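Local coordinates for protein catalase (Bacillus pumilus, PDB 4QOL) that breaks down hydrogen peroxide to water and oxygen at a heme group and also shows peroxidase-like reactivity toward phenolic substrates, at residues R54-R59 with S149-P154; F95-H100 with S104-R109; F135-A140 with W165-L170. One frame throughout, in Å; residues are numbered along the deposited sequence.

In the fold
From the N terminus, the loop before strand 60-69 comes first, and contact 1 joins it to the end of helix 143-150, closing a long excursion that holds strands 60-69, 88-96, 113-120 and 123-130. Contact 2 falls within that excursion and closes a short loop within the connection between strands 88-96 and 113-120. It touches contact 1 through His57, hydrogen-bonded through ND1 to Ser96 OG, and through Lys151 at Ile99. Contact 3 starts before contact 1 has closed and ends on helix 161-169, so these two cross. Contacts 1 and 3 both reach the heme, linking its pocket to the two successive helices, whereas contacts 2 and 3 do not touch.

Contact 1: residues R54-R59 with S149-P154; sequences RVVHAR and SLKPDP. With HEM (protoporphyrin IX containing Fe), chain E.
The ammonium atom NZ of Lys151 is gripped by Val55 O, Ile99 O and, weakly, two waters, tying the heme-pocket loop 54-59 of the catalase fold to the end of helix 143-150. Lys151 NZ donates to Val55 O at 3.1 Å, bent from the carbonyl axis (C=O...N angle 145°) and tilted out of the carbonyl plane. Its stronger partner is Ile99 O, in the loop after strand 88-96. One of the two waters also takes the Ala58 N-H, with the oxygen 3.1 Å from Ala58 N. Val55 O serves a second donor, Arg50 NH2 of the second subunit, so this carbonyl joins two chains. Lys151, the first residue beyond helix 143-150, kinks at chi2 (-87°) and then runs extended, which carries CE past Val56 at 4.1 Å from Val56 CG1 and delivers NZ to the loop.

The other side of residues 54-57 faces the heme. Val55 CG1 meets the heme methyl CMA at 3.4 Å, while Val56 CG2 stands 3.6 Å from C1A. The His57 imidazole lies nearly parallel to the porphyrin over pyrrole D, its NE2 3.3 Å from C1D, and Ser96 OG holds its ND1; this placement is consistent with the distal histidine of heme catalases. Beyond it the Arg54 chain stretches from CG onward along the propionates, and Arg54 NE donates to the heme carboxylate oxygen O2D at 2.6 Å with an N-H...O angle of 152°.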
loop_
_atom_site.group_PDB
_atom_site.type_symbol
_atom_site.label_atom_id
_atom_site.label_comp_id
_atom_site.label_asym_id
_atom_site.label_seq_id
_atom_site.Cartn_x
_atom_site.Cartn_y
_atom_site.Cartn_z
ATOM N N ARG A 54 10.528 -8.907 -6.328
ATOM C CA ARG A 54 10.617 -8.441 -7.710
ATOM C C ARG A 54 9.816 -9.308 -8.672
ATOM O O ARG A 54 9.800 -10.493 -8.536
ATOM C CB ARG A 54 12.082 -8.480 -8.206
ATOM C CG ARG A 54 13.006 -7.527 -7.439
ATOM C CD ARG A 54 14.466 -7.925 -7.686
ATOM N NE ARG A 54 15.347 -6.899 -7.131
ATOM C CZ ARG A 54 15.609 -6.728 -5.824
ATOM N NH1 ARG A 54 15.034 -7.470 -4.919
ATOM N NH2 ARG A 54 16.457 -5.708 -5.411
ATOM N N VAL A 55 9.150 -8.666 -9.625
ATOM C CA VAL A 55 8.308 -9.400 -10.534
ATOM C C VAL A 55 9.109 -10.462 -11.343
ATOM O O VAL A 55 8.543 -11.515 -11.749
ATOM C CB VAL A 55 7.491 -8.460 -11.428
ATOM C CG1 VAL A 55 8.312 -7.670 -12.416
ATOM C CG2 VAL A 55 6.343 -9.203 -12.140
ATOM N N VAL A 56 10.342 -10.109 -11.685
ATOM C CA VAL A 56 11.321 -11.116 -12.214
ATOM C C VAL A 56 12.624 -10.857 -11.513
ATOM O O VAL A 56 12.782 -9.775 -10.893
ATOM C CB VAL A 56 11.506 -11.040 -13.761
ATOM C CG1 VAL A 56 10.295 -11.600 -14.487
ATOM C CG2 VAL A 56 11.793 -9.621 -14.200
ATOM N N HIS A 57 13.547 -11.789 -11.575
ATOM C CA HIS A 57 14.858 -11.726 -10.851
ATOM C C HIS A 57 14.701 -11.641 -9.335
ATOM O O HIS A 57 15.447 -10.968 -8.618
ATOM C CB HIS A 57 15.704 -10.601 -11.337
ATOM C CG HIS A 57 16.094 -10.702 -12.800
ATOM N ND1 HIS A 57 17.371 -10.984 -13.186
ATOM C CD2 HIS A 57 15.403 -10.447 -13.926
ATOM C CE1 HIS A 57 17.462 -10.939 -14.516
ATOM N NE2 HIS A 57 16.282 -10.604 -14.995
ATOM N N ALA A 58 13.666 -12.314 -8.863
ATOM C CA ALA A 58 13.336 -12.264 -7.409
ATOM C C ALA A 58 14.417 -12.860 -6.509
ATOM O O ALA A 58 14.654 -12.380 -5.413
ATOM C CB ALA A 58 12.017 -12.976 -7.163
ATOM N N ARG A 59 15.048 -13.933 -6.959
ATOM C CA ARG A 59 16.173 -14.552 -6.270
ATOM C C ARG A 59 17.472 -13.936 -6.670
ATOM O O ARG A 59 17.793 -13.925 -7.850
ATOM C CB ARG A 59 16.259 -16.076 -6.638
ATOM C CG ARG A 59 17.594 -16.755 -6.280
ATOM C CD ARG A 59 17.976 -16.799 -4.815
ATOM N NE ARG A 59 17.481 -18.001 -4.196
ATOM C CZ ARG A 59 17.656 -18.302 -2.927
ATOM N NH1 ARG A 59 18.270 -17.457 -2.107
ATOM N NH2 ARG A 59 17.141 -19.437 -2.449
ATOM N N SER A 149 4.713 -16.890 -20.072
ATOM C CA SER A 149 4.912 -18.253 -20.663
ATOM C C SER A 149 5.968 -19.047 -19.928
ATOM O O SER A 149 5.844 -20.251 -19.787
ATOM C CB SER A 149 5.235 -18.138 -22.166
ATOM O OG SER A 149 6.601 -17.865 -22.377
ATOM N N LEU A 150 6.962 -18.366 -19.355
ATOM C CA LEU A 150 8.125 -18.976 -18.686
ATOM C C LEU A 150 7.852 -19.274 -17.238
ATOM O O LEU A 150 8.339 -20.260 -16.662
ATOM C CB LEU A 150 9.336 -18.080 -18.755
ATOM C CG LEU A 150 10.009 -18.055 -20.143
ATOM C CD1 LEU A 150 10.834 -16.746 -20.304
ATOM C CD2 LEU A 150 10.911 -19.246 -20.337
ATOM N N LYS A 151 7.037 -18.423 -16.632
ATOM C CA LYS A 151 6.678 -18.536 -15.243
ATOM C C LYS A 151 5.864 -19.776 -15.007
ATOM O O LYS A 151 5.150 -20.304 -15.886
ATOM C CB LYS A 151 5.843 -17.330 -14.764
ATOM C CG LYS A 151 6.634 -15.999 -14.532
ATOM C CD LYS A 151 7.200 -15.899 -13.169
ATOM C CE LYS A 151 8.066 -14.682 -12.938
ATOM N NZ LYS A 151 8.406 -14.557 -11.474
ATOM N N PRO A 152 5.892 -20.268 -13.759
ATOM C CA PRO A 152 4.973 -21.323 -13.389
ATOM C C PRO A 152 3.549 -21.115 -13.931
ATOM O O PRO A 152 3.023 -20.017 -13.875
ATOM C CB PRO A 152 5.051 -21.312 -11.845
ATOM C CG PRO A 152 6.519 -20.970 -11.610
ATOM C CD PRO A 152 6.793 -19.901 -12.665
ATOM N N ASP A 153 2.954 -22.212 -14.426
ATOM C CA ASP A 153 1.581 -22.231 -14.923
ATOM C C ASP A 153 0.681 -21.593 -13.873
ATOM O O ASP A 153 0.832 -21.880 -12.647
ATOM C CB ASP A 153 1.226 -23.671 -15.299
ATOM C CG ASP A 153 -0.195 -23.882 -15.736
ATOM O OD1 ASP A 153 -1.102 -23.637 -14.943
ATOM O OD2 ASP A 153 -0.446 -24.471 -16.822
ATOM N N PRO A 154 -0.257 -20.724 -14.311
ATOM C CA PRO A 154 -1.076 -19.995 -13.359
ATOM C C PRO A 154 -2.075 -20.896 -12.609
ATOM O O PRO A 154 -2.701 -20.441 -11.661
ATOM C CB PRO A 154 -1.783 -18.959 -14.230
ATOM C CG PRO A 154 -1.845 -19.593 -15.591
ATOM C CD PRO A 154 -0.519 -20.273 -15.690
HETATM C CHA HEM E . 14.535 -6.845 -12.973
HETATM C CHB HEM E . 11.322 -5.520 -16.359
HETATM C CHC HEM E . 14.537 -6.992 -19.865
HETATM C CHD HEM E . 17.868 -7.576 -16.394
HETATM C C1A HEM E . 13.380 -6.397 -13.596
HETATM C C2A HEM E . 12.188 -5.967 -12.928
HETATM C C3A HEM E . 11.291 -5.594 -13.881
HETATM C C4A HEM E . 11.919 -5.784 -15.126
HETATM C CMA HEM E . 9.921 -4.988 -13.785
HETATM C CAA HEM E . 12.028 -5.908 -11.443
HETATM C CBA HEM E . 12.916 -4.738 -10.971
HETATM C CGA HEM E . 12.721 -4.432 -9.533
HETATM O O1A HEM E . 13.554 -3.688 -8.976
HETATM O O2A HEM E . 11.700 -4.814 -8.917
HETATM C C1B HEM E . 11.962 -5.849 -17.587
HETATM C C2B HEM E . 11.325 -5.637 -18.851
HETATM C C3B HEM E . 12.186 -6.054 -19.832
HETATM C C4B HEM E . 13.422 -6.487 -19.164
HETATM C CMB HEM E . 9.947 -5.051 -19.026
HETATM C CAB HEM E . 12.029 -6.021 -21.287
HETATM C CBB HEM E . 11.059 -5.274 -21.820
HETATM C C1C HEM E . 15.737 -7.274 -19.211
HETATM C C2C HEM E . 16.949 -7.377 -19.853
HETATM C C3C HEM E . 17.879 -7.567 -18.879
HETATM C C4C HEM E . 17.250 -7.499 -17.613
HETATM C CMC HEM E . 17.121 -7.385 -21.357
HETATM C CAC HEM E . 19.289 -7.617 -19.076
HETATM C CBC HEM E . 19.778 -6.993 -20.134
HETATM C C1D HEM E . 17.170 -7.414 -15.188
HETATM C C2D HEM E . 17.837 -7.587 -13.897
HETATM C C3D HEM E . 16.928 -7.419 -12.931
HETATM C C4D HEM E . 15.691 -7.124 -13.647
HETATM C CMD HEM E . 19.293 -7.923 -13.770
HETATM C CAD HEM E . 17.133 -7.481 -11.439
HETATM C CBD HEM E . 17.710 -6.107 -11.027
HETATM C CGD HEM E . 17.930 -6.230 -9.547
HETATM O O1D HEM E . 18.964 -6.777 -9.182
HETATM O O2D HEM E . 17.094 -5.793 -8.712
HETATM N NA HEM E . 13.218 -6.252 -14.976
HETATM N NB HEM E . 13.185 -6.345 -17.849
HETATM N NC HEM E . 15.928 -7.273 -17.847
HETATM N ND HEM E . 15.884 -7.134 -15.008
HETATM FE FE HEM E . 14.592 -6.758 -16.376
HETATM O O HOH W 1 8.422 -12.906 -9.007
HETATM O O HOH W 2 11.446 -13.952 -10.327
#

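Contact 2: residues F95-H100 with S104-R109; sequences FSTVIH and SPETLR
His100 and Ser104 make the closest approach of the two backbones, with CA atoms 5.9 Å apart, and their side chains meet at once: Ser104 OG lies 3.3 Å from His100 CB. Leu108 comes from further along the loop, crossing the His100 side chain at about a right angle and setting its CD1 methyl against the imidazole. On one face of that ring sits Ile99 CG2, 3.9 Å above the plane.

One water bridges the two segments. It donates to Ser104 OG at 2.6 Å and to Pro105 O at 2.8 Å, and is hydrogen-bonded to Thr97 OG1 at 2.7 Å. Next to it the Thr97 methyl packs on the opposing backbone, CG2 being 4.3 Å from Glu106 CA. With chi1 at 58°, Ser104 OG is held between its own backbone N and carbonyl carbon, where it reaches the water and also hydrogen-bonds Pro101 O.

In the second shell, Asp110 OD2 accepts the backbone N-H groups of both Val98 and Ile99, which probably helps hold the chain bend after Thr97, while the Glu106 carboxylate is held by Tyr191 and Thr244. Phe240 of the second subunit meets the His100 ring edge-to-face and packs on Pro105 and Leu108. Together these contacts define a water-bridged loop that connects antiparallel strands 88-96 and 113-120 in the beta-barrel core of the catalase fold.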
loop_
_atom_site.group_PDB
_atom_site.type_symbol
_atom_site.label_atom_id
_atom_site.label_comp_id
_atom_site.label_asym_id
_atom_site.label_seq_id
_atom_site.Cartn_x
_atom_site.Cartn_y
_atom_site.Cartn_z
ATOM N N PHE A 95 23.250 -9.746 -8.374
ATOM C CA PHE A 95 23.183 -10.902 -9.300
ATOM C C PHE A 95 21.930 -11.604 -9.014
ATOM O O PHE A 95 21.463 -11.591 -7.833
ATOM C CB PHE A 95 24.382 -11.833 -9.107
ATOM C CG PHE A 95 25.733 -11.165 -9.372
ATOM C CD1 PHE A 95 26.159 -10.821 -10.637
ATOM C CD2 PHE A 95 26.580 -10.901 -8.295
ATOM C CE1 PHE A 95 27.421 -10.270 -10.834
ATOM C CE2 PHE A 95 27.836 -10.338 -8.487
ATOM C CZ PHE A 95 28.247 -10.011 -9.735
ATOM N N SER A 96 21.376 -12.319 -9.983
ATOM C CA SER A 96 20.101 -12.946 -9.782
ATOM C C SER A 96 19.870 -14.058 -10.812
ATOM O O SER A 96 20.514 -14.095 -11.872
ATOM C CB SER A 96 18.983 -11.889 -9.900
ATOM O OG SER A 96 19.111 -11.160 -11.096
ATOM N N THR A 97 18.909 -14.948 -10.524
ATOM C CA THR A 97 18.208 -15.686 -11.571
ATOM C C THR A 97 17.068 -14.881 -12.095
ATOM O O THR A 97 17.002 -13.665 -11.832
ATOM C CB THR A 97 17.730 -17.085 -11.026
ATOM O OG1 THR A 97 16.793 -16.913 -9.988
ATOM C CG2 THR A 97 18.956 -17.937 -10.484
ATOM N N VAL A 98 16.151 -15.458 -12.854
ATOM C CA VAL A 98 15.091 -14.701 -13.501
ATOM C C VAL A 98 13.667 -15.072 -13.121
ATOM O O VAL A 98 12.902 -14.208 -12.687
ATOM C CB VAL A 98 15.201 -14.709 -15.051
ATOM C CG1 VAL A 98 14.033 -13.886 -15.655
ATOM C CG2 VAL A 98 16.550 -14.193 -15.462
ATOM N N ILE A 99 13.286 -16.330 -13.296
ATOM C CA ILE A 99 11.888 -16.695 -13.385
ATOM C C ILE A 99 11.286 -17.056 -12.020
ATOM O O ILE A 99 10.194 -16.640 -11.713
ATOM C CB ILE A 99 11.678 -17.804 -14.405
ATOM C CG1 ILE A 99 11.875 -17.216 -15.815
ATOM C CG2 ILE A 99 10.306 -18.486 -14.275
ATOM C CD1 ILE A 99 10.887 -16.122 -16.270
ATOM N N HIS A 100 11.981 -17.834 -11.235
ATOM C CA HIS A 100 11.296 -18.433 -10.073
ATOM C C HIS A 100 11.389 -17.470 -8.874
ATOM O O HIS A 100 12.124 -16.494 -8.912
ATOM C CB HIS A 100 11.795 -19.831 -9.745
ATOM C CG HIS A 100 11.377 -20.861 -10.747
ATOM N ND1 HIS A 100 10.218 -21.595 -10.645
ATOM C CD2 HIS A 100 11.921 -21.169 -11.946
ATOM C CE1 HIS A 100 10.134 -22.412 -11.681
ATOM N NE2 HIS A 100 11.137 -22.165 -12.494
ATOM N N SER A 104 13.936 -19.774 -4.471
ATOM C CA SER A 104 14.062 -20.826 -5.464
ATOM C C SER A 104 15.544 -21.173 -5.637
ATOM O O SER A 104 16.438 -20.400 -5.273
ATOM C CB SER A 104 13.454 -20.395 -6.831
ATOM O OG SER A 104 14.029 -19.234 -7.385
ATOM N N PRO A 105 15.847 -22.367 -6.146
ATOM C CA PRO A 105 17.246 -22.770 -6.283
ATOM C C PRO A 105 18.038 -21.981 -7.344
ATOM O O PRO A 105 17.503 -21.494 -8.339
ATOM C CB PRO A 105 17.158 -24.229 -6.713
ATOM C CG PRO A 105 15.802 -24.641 -6.253
ATOM C CD PRO A 105 14.932 -23.480 -6.452
ATOM N N GLU A 106 19.340 -21.919 -7.120
ATOM C CA GLU A 106 20.244 -21.168 -8.008
ATOM C C GLU A 106 20.949 -22.113 -9.022
ATOM O O GLU A 106 21.862 -21.724 -9.750
ATOM C CB GLU A 106 21.224 -20.347 -7.186
ATOM C CG GLU A 106 20.563 -19.125 -6.518
ATOM C CD GLU A 106 21.483 -18.382 -5.562
ATOM O OE1 GLU A 106 22.211 -19.112 -4.804
ATOM O OE2 GLU A 106 21.408 -17.124 -5.484
ATOM N N THR A 107 20.411 -23.318 -9.106
ATOM C CA THR A 107 20.822 -24.361 -10.057
ATOM C C THR A 107 19.902 -24.529 -11.263
ATOM O O THR A 107 20.098 -25.465 -12.035
ATOM C CB THR A 107 20.833 -25.703 -9.306
ATOM O OG1 THR A 107 19.692 -25.802 -8.500
ATOM C CG2 THR A 107 22.046 -25.807 -8.388
ATOM N N LEU A 108 18.847 -23.699 -11.363
ATOM C CA LEU A 108 17.959 -23.756 -12.492
ATOM C C LEU A 108 18.529 -23.100 -13.740
ATOM O O LEU A 108 19.359 -22.223 -13.638
ATOM C CB LEU A 108 16.646 -23.085 -12.137
ATOM C CG LEU A 108 15.966 -23.491 -10.824
ATOM C CD1 LEU A 108 14.620 -22.803 -10.604
ATOM C CD2 LEU A 108 15.746 -25.021 -10.785
ATOM N N ARG A 109 18.016 -23.513 -14.902
ATOM C CA ARG A 109 18.400 -22.904 -16.157
ATOM C C ARG A 109 17.742 -21.543 -16.241
ATOM O O ARG A 109 16.533 -21.436 -15.972
ATOM C CB ARG A 109 17.975 -23.807 -17.322
ATOM C CG ARG A 109 18.394 -23.254 -18.680
ATOM C CD ARG A 109 18.173 -24.223 -19.841
ATOM N NE ARG A 109 18.762 -25.543 -19.581
ATOM C CZ ARG A 109 20.050 -25.821 -19.636
ATOM N NH1 ARG A 109 20.952 -24.939 -20.117
ATOM N NH2 ARG A 109 20.440 -26.982 -19.239
HETATM O O HOH W 3 15.915 -19.379 -9.237
#

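Contact 3: residues F135-A140 with W165-L170; sequences FFIRDA and WDFMTL. With HEM (protoporphyrin IX containing Fe), chain E.
Met168 lies slantwise across Phe136 in a Met-aromatic contact: the sulfur SD of Met168 lies 4.9 Å from the centroid of the Phe136 ring, 58° off its normal, an oblique approach. The methyl comes closer still, with Met168 CE 3.4 Å from Phe136 CD2. Met168 reaches there because its chain folds at chi2 (-62°), swinging the thioether from helix 161-169 toward the loop.

Beside this pair, Ile137 and Phe167 meet at about a right angle. The methyl CG2 of Ile137 abuts the rim of the Phe167 ring near its plane, 4.1 Å from Phe167 CZ, while Met168 SD lies in the plane of the same ring at its edge.

On its other side the loop lines the heme pocket with Phe135 and Ala140. Phe135 is sandwiched, with Phe136 CD1 3.9 Å above one face and the heme methyl CMC against the other, 3.5 Å from Phe135 CD1. Exchanging this ring for an alanine removes the layer between them and would probably open a gap between the heme methyl CMC and the Phe136 ring, giving that ring more freedom to turn. Further along, Ala140 CB is 3.6 Å from the heme vinyl carbon CBB.

The side chains that meet across the two segments do so through methyls, a thioether and aromatic rings, which implies cohesion by dispersion and shape, with the polarisable sulfur adding to the attraction at Phe136.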
loop_
_atom_site.group_PDB
_atom_site.type_symbol
_atom_site.label_atom_id
_atom_site.label_comp_id
_atom_site.label_asym_id
_atom_site.label_seq_id
_atom_site.Cartn_x
_atom_site.Cartn_y
_atom_site.Cartn_z
ATOM N N PHE A 135 18.739 -11.118 -26.091
ATOM C CA PHE A 135 17.493 -11.430 -25.454
ATOM C C PHE A 135 16.552 -12.224 -26.356
ATOM O O PHE A 135 16.778 -12.348 -27.552
ATOM C CB PHE A 135 16.795 -10.138 -24.953
ATOM C CG PHE A 135 16.046 -10.316 -23.711
ATOM C CD1 PHE A 135 16.689 -10.690 -22.564
ATOM C CD2 PHE A 135 14.676 -10.111 -23.659
ATOM C CE1 PHE A 135 16.005 -10.924 -21.385
ATOM C CE2 PHE A 135 13.966 -10.293 -22.484
ATOM C CZ PHE A 135 14.635 -10.642 -21.329
ATOM N N PHE A 136 15.463 -12.694 -25.760
ATOM C CA PHE A 136 14.477 -13.556 -26.450
ATOM C C PHE A 136 13.576 -12.781 -27.427
ATOM O O PHE A 136 13.077 -13.319 -28.385
ATOM C CB PHE A 136 13.484 -14.170 -25.440
ATOM C CG PHE A 136 14.099 -14.933 -24.310
ATOM C CD1 PHE A 136 14.435 -14.279 -23.119
ATOM C CD2 PHE A 136 14.242 -16.300 -24.401
ATOM C CE1 PHE A 136 14.931 -14.964 -22.055
ATOM C CE2 PHE A 136 14.757 -17.003 -23.327
ATOM C CZ PHE A 136 15.087 -16.320 -22.150
ATOM N N ILE A 137 13.407 -11.486 -27.162
ATOM C CA ILE A 137 12.414 -10.634 -27.811
ATOM C C ILE A 137 13.063 -9.281 -28.069
ATOM O O ILE A 137 14.112 -9.014 -27.544
ATOM C CB ILE A 137 11.140 -10.437 -26.967
ATOM C CG1 ILE A 137 11.443 -9.919 -25.554
ATOM C CG2 ILE A 137 10.312 -11.726 -26.912
ATOM C CD1 ILE A 137 10.224 -9.413 -24.812
ATOM N N ARG A 138 12.435 -8.477 -28.931
ATOM C CA ARG A 138 13.003 -7.177 -29.319
ATOM C C ARG A 138 12.047 -5.998 -29.095
ATOM O O ARG A 138 12.350 -4.890 -29.556
ATOM C CB ARG A 138 13.462 -7.229 -30.798
ATOM C CG ARG A 138 12.304 -7.486 -31.744
ATOM C CD ARG A 138 12.641 -7.246 -33.228
ATOM N NE ARG A 138 13.654 -8.127 -33.684
ATOM C CZ ARG A 138 13.497 -9.133 -34.553
ATOM N NH1 ARG A 138 12.274 -9.585 -34.880
ATOM N NH2 ARG A 138 14.584 -9.754 -34.970
ATOM N N ASP A 139 10.880 -6.230 -28.460
ATOM C CA ASP A 139 9.927 -5.182 -28.219
ATOM C C ASP A 139 9.343 -5.410 -26.848
ATOM O O ASP A 139 8.845 -6.476 -26.548
ATOM C CB ASP A 139 8.811 -5.167 -29.316
ATOM C CG ASP A 139 7.943 -3.909 -29.257
ATOM O OD1 ASP A 139 7.472 -3.585 -28.143
ATOM O OD2 ASP A 139 7.794 -3.189 -30.284
ATOM N N ALA A 140 9.400 -4.385 -26.010
ATOM C CA ALA A 140 8.888 -4.474 -24.644
ATOM C C ALA A 140 7.425 -4.856 -24.511
ATOM O O ALA A 140 7.011 -5.422 -23.465
ATOM C CB ALA A 140 9.162 -3.132 -23.947
ATOM N N TRP A 165 7.644 -22.974 -24.667
ATOM C CA TRP A 165 7.941 -23.314 -26.051
ATOM C C TRP A 165 6.845 -22.903 -27.042
ATOM O O TRP A 165 7.185 -22.521 -28.168
ATOM C CB TRP A 165 8.292 -24.813 -26.201
ATOM C CG TRP A 165 9.691 -25.120 -25.741
ATOM C CD1 TRP A 165 10.064 -25.760 -24.594
ATOM C CD2 TRP A 165 10.891 -24.786 -26.409
ATOM N NE1 TRP A 165 11.434 -25.852 -24.520
ATOM C CE2 TRP A 165 11.950 -25.245 -25.633
ATOM C CE3 TRP A 165 11.188 -24.171 -27.659
ATOM C CZ2 TRP A 165 13.291 -25.041 -25.994
ATOM C CZ3 TRP A 165 12.497 -24.038 -28.041
ATOM C CH2 TRP A 165 13.547 -24.427 -27.198
ATOM N N ASP A 166 5.571 -22.906 -26.619
ATOM C CA ASP A 166 4.494 -22.412 -27.458
ATOM C C ASP A 166 4.816 -20.963 -27.827
ATOM O O ASP A 166 4.842 -20.578 -28.999
ATOM C CB ASP A 166 3.165 -22.464 -26.768
ATOM C CG ASP A 166 1.973 -22.068 -27.666
ATOM O OD1 ASP A 166 2.027 -22.265 -28.903
ATOM O OD2 ASP A 166 0.913 -21.736 -27.080
ATOM N N PHE A 167 5.053 -20.159 -26.824
ATOM C CA PHE A 167 5.427 -18.739 -27.073
ATOM C C PHE A 167 6.666 -18.568 -27.892
ATOM O O PHE A 167 6.686 -17.768 -28.838
ATOM C CB PHE A 167 5.588 -17.955 -25.725
ATOM C CG PHE A 167 6.020 -16.524 -25.884
ATOM C CD1 PHE A 167 5.079 -15.472 -26.087
ATOM C CD2 PHE A 167 7.374 -16.222 -25.867
ATOM C CE1 PHE A 167 5.564 -14.151 -26.321
ATOM C CE2 PHE A 167 7.844 -14.945 -26.148
ATOM C CZ PHE A 167 6.933 -13.907 -26.306
ATOM N N MET A 168 7.751 -19.219 -27.493
ATOM C CA MET A 168 9.019 -19.029 -28.162
ATOM C C MET A 168 8.997 -19.439 -29.626
ATOM O O MET A 168 9.523 -18.703 -30.497
ATOM C CB MET A 168 10.147 -19.738 -27.440
ATOM C CG MET A 168 10.470 -19.202 -26.085
ATOM S SD MET A 168 11.045 -17.505 -25.972
ATOM C CE MET A 168 10.990 -17.396 -24.161
ATOM N N THR A 169 8.381 -20.562 -29.928
ATOM C CA THR A 169 8.304 -21.028 -31.335
ATOM C C THR A 169 7.559 -20.071 -32.268
ATOM O O THR A 169 7.912 -19.940 -33.445
ATOM C CB THR A 169 7.689 -22.455 -31.444
ATOM O OG1 THR A 169 6.380 -22.510 -30.897
ATOM C CG2 THR A 169 8.618 -23.464 -30.813
ATOM N N LEU A 170 6.518 -19.422 -31.720
ATOM C CA LEU A 170 5.719 -18.432 -32.359
ATOM C C LEU A 170 6.348 -17.006 -32.359
ATOM O O LEU A 170 5.779 -16.066 -32.959
ATOM C CB LEU A 170 4.331 -18.402 -31.781
ATOM C CG LEU A 170 3.529 -19.718 -31.977
ATOM C CD1 LEU A 170 2.234 -19.668 -31.196
ATOM C CD2 LEU A 170 3.240 -19.911 -33.464
HETATM C CHA HEM E . 14.535 -6.845 -12.973
HETATM C CHB HEM E . 11.322 -5.520 -16.359
HETATM C CHC HEM E . 14.537 -6.992 -19.865
HETATM C CHD HEM E . 17.868 -7.576 -16.394
HETATM C C1A HEM E . 13.380 -6.397 -13.596
HETATM C C2A HEM E . 12.188 -5.967 -12.928
HETATM C C3A HEM E . 11.291 -5.594 -13.881
HETATM C C4A HEM E . 11.919 -5.784 -15.126
HETATM C CMA HEM E . 9.921 -4.988 -13.785
HETATM C CAA HEM E . 12.028 -5.908 -11.443
HETATM C CBA HEM E . 12.916 -4.738 -10.971
HETATM C CGA HEM E . 12.721 -4.432 -9.533
HETATM O O1A HEM E . 13.554 -3.688 -8.976
HETATM O O2A HEM E . 11.700 -4.814 -8.917
HETATM C C1B HEM E . 11.962 -5.849 -17.587
HETATM C C2B HEM E . 11.325 -5.637 -18.851
HETATM C C3B HEM E . 12.186 -6.054 -19.832
HETATM C C4B HEM E . 13.422 -6.487 -19.164
HETATM C CMB HEM E . 9.947 -5.051 -19.026
HETATM C CAB HEM E . 12.029 -6.021 -21.287
HETATM C CBB HEM E . 11.059 -5.274 -21.820
HETATM C C1C HEM E . 15.737 -7.274 -19.211
HETATM C C2C HEM E . 16.949 -7.377 -19.853
HETATM C C3C HEM E . 17.879 -7.567 -18.879
HETATM C C4C HEM E . 17.250 -7.499 -17.613
HETATM C CMC HEM E . 17.121 -7.385 -21.357
HETATM C CAC HEM E . 19.289 -7.617 -19.076
HETATM C CBC HEM E . 19.778 -6.993 -20.134
HETATM C C1D HEM E . 17.170 -7.414 -15.188
HETATM C C2D HEM E . 17.837 -7.587 -13.897
HETATM C C3D HEM E . 16.928 -7.419 -12.931
HETATM C C4D HEM E . 15.691 -7.124 -13.647
HETATM C CMD HEM E . 19.293 -7.923 -13.770
HETATM C CAD HEM E . 17.133 -7.481 -11.439
HETATM C CBD HEM E . 17.710 -6.107 -11.027
HETATM C CGD HEM E . 17.930 -6.230 -9.547
HETATM O O1D HEM E . 18.964 -6.777 -9.182
HETATM O O2D HEM E . 17.094 -5.793 -8.712
HETATM N NA HEM E . 13.218 -6.252 -14.976
HETATM N NB HEM E . 13.185 -6.345 -17.849
HETATM N NC HEM E . 15.928 -7.273 -17.847
HETATM N ND HEM E . 15.884 -7.134 -15.008
HETATM FE FE HEM E . 14.592 -6.758 -16.376
#